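Local coordinates for protein lectin (PDB 5T1X) that binds mannose as a GNA-related (bulb-type) plant lectin and agglutinates rabbit erythrocytes, pairing two related chains into a heterodimer, at the interface of chains B and A. Residues are numbered along the deposited sequence; one frame, centred on the assembly and turned at random. Chains: chain A, Lectin; chain B, Lectin.

The interface of chains B and A. Residues chain B 100-101; chain A 64, 79, 81, 83, 88, 100.
B:Val100 and B:Phe101, near the start of strand 99-103 of chain B, lie against A:Ile100 of strand 98-101 and a row of serines in chain A. The strand belongs to the C-terminal segment that chain B extends across its partner, a strand exchange typical of GNA-related lectins; in this lectin the exchange joins the two different chains into the heterodimer, two of which make the tetramer. An antiparallel bridge fixes the register: B:Val100 N donates to A:Ile100 O at 2.9 Å. In return, A:Ile100 N donates to B:Phe101 O, also at 2.9 Å. B:Val100 buries 54 Å², more than any other residue here. With CG1 anti to the carbonyl carbon (chi1 -61°), its CG2 sits between the backbone N and the carbonyl carbon and meets the branch methyl CG2 of A:Ile100 at 3.7 Å, while CG1 points towards A:Ser83 CB. A:Ser81 packs against both residues, its CB 3.5 Å from B:Val100 O and also against B:Phe101 CB. With CG anti to the backbone N (chi1 180°), the B:Phe101 ring reaches away from the valine to A:Ser79, whose CB sits over the centre of one face, 3.5 Å from the ring centroid, as a CH-pi contact. The tip methyl CD1 of A:Ile100 touches the same ring at CD2. A short relay within chain A steadies the serines: the hydroxyl OG atoms of A:Ser79 and A:Ser81 are hydrogen-bonded, which probably helps hold the A:Ser79 methylene against the ring. From there A:Ser81 OG donates to the backbone carbonyl A:Gly64 O at 2.6 Å.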
loop_
_atom_site.group_PDB
_atom_site.type_symbol
_atom_site.label_atom_id
_atom_site.label_comp_id
_atom_site.label_asym_id
_atom_site.label_seq_id
_atom_site.Cartn_x
_atom_site.Cartn_y
_atom_site.Cartn_z
ATOM N N VAL B 100 8.477 -3.785 -5.589
ATOM C CA VAL B 100 9.930 -3.907 -5.661
ATOM C C VAL B 100 10.444 -4.953 -4.668
ATOM O O VAL B 100 11.611 -5.324 -4.742
ATOM C CB VAL B 100 10.662 -2.541 -5.462
ATOM C CG1 VAL B 100 10.265 -1.539 -6.547
ATOM C CG2 VAL B 100 10.419 -1.968 -4.067
ATOM N N PHE B 101 9.592 -5.397 -3.725
ATOM C CA PHE B 101 9.998 -6.356 -2.702
ATOM C C PHE B 101 8.782 -7.035 -2.090
ATOM O O PHE B 101 7.746 -6.408 -1.906
ATOM C CB PHE B 101 10.834 -5.650 -1.621
ATOM C CG PHE B 101 11.325 -6.522 -0.492
ATOM C CD1 PHE B 101 12.360 -7.428 -0.691
ATOM C CD2 PHE B 101 10.761 -6.428 0.776
ATOM C CE1 PHE B 101 12.812 -8.239 0.357
ATOM C CE2 PHE B 101 11.227 -7.226 1.827
ATOM C CZ PHE B 101 12.247 -8.126 1.608
ATOM N N GLY A 64 12.603 2.957 -2.040
ATOM C CA GLY A 64 12.045 1.616 -1.910
ATOM C C GLY A 64 12.848 0.608 -1.130
ATOM O O GLY A 64 12.522 -0.578 -1.173
ATOM N N SER A 79 16.144 -4.871 2.798
ATOM C CA SER A 79 15.373 -5.583 1.768
ATOM C C SER A 79 16.201 -5.707 0.492
ATOM O O SER A 79 15.909 -6.543 -0.362
ATOM C CB SER A 79 14.073 -4.844 1.464
ATOM O OG SER A 79 14.336 -3.516 1.025
ATOM N N SER A 81 16.138 -3.765 -1.932
ATOM C CA SER A 81 15.332 -3.260 -3.049
ATOM C C SER A 81 15.700 -1.800 -3.220
ATOM O O SER A 81 15.955 -1.104 -2.239
ATOM C CB SER A 81 13.835 -3.443 -2.794
ATOM O OG SER A 81 13.455 -3.029 -1.489
ATOM N N SER A 83 14.948 1.567 -6.131
ATOM C CA SER A 83 14.326 2.007 -7.377
ATOM C C SER A 83 14.308 3.538 -7.443
ATOM O O SER A 83 15.079 4.189 -6.727
ATOM C CB SER A 83 12.926 1.402 -7.512
ATOM O OG SER A 83 12.410 1.581 -8.825
ATOM N N TYR A 88 7.155 5.709 -1.496
ATOM C CA TYR A 88 6.916 4.255 -1.429
ATOM C C TYR A 88 5.983 3.905 -0.284
ATOM O O TYR A 88 5.801 4.698 0.641
ATOM C CB TYR A 88 8.255 3.491 -1.274
ATOM C CG TYR A 88 9.082 3.509 -2.545
ATOM C CD1 TYR A 88 9.123 2.406 -3.387
ATOM C CD2 TYR A 88 9.749 4.664 -2.953
ATOM C CE1 TYR A 88 9.848 2.432 -4.582
ATOM C CE2 TYR A 88 10.451 4.713 -4.162
ATOM C CZ TYR A 88 10.507 3.588 -4.966
ATOM O OH TYR A 88 11.177 3.630 -6.168
ATOM N N ILE A 100 6.397 -4.044 -0.786
ATOM C CA ILE A 100 6.784 -2.636 -0.982
ATOM C C ILE A 100 6.375 -2.240 -2.386
ATOM O O ILE A 100 6.827 -2.856 -3.366
ATOM C CB ILE A 100 8.292 -2.366 -0.752
ATOM C CG1 ILE A 100 8.773 -2.844 0.646
ATOM C CG2 ILE A 100 8.622 -0.855 -1.007
ATOM C CD1 ILE A 100 10.298 -2.802 0.795
#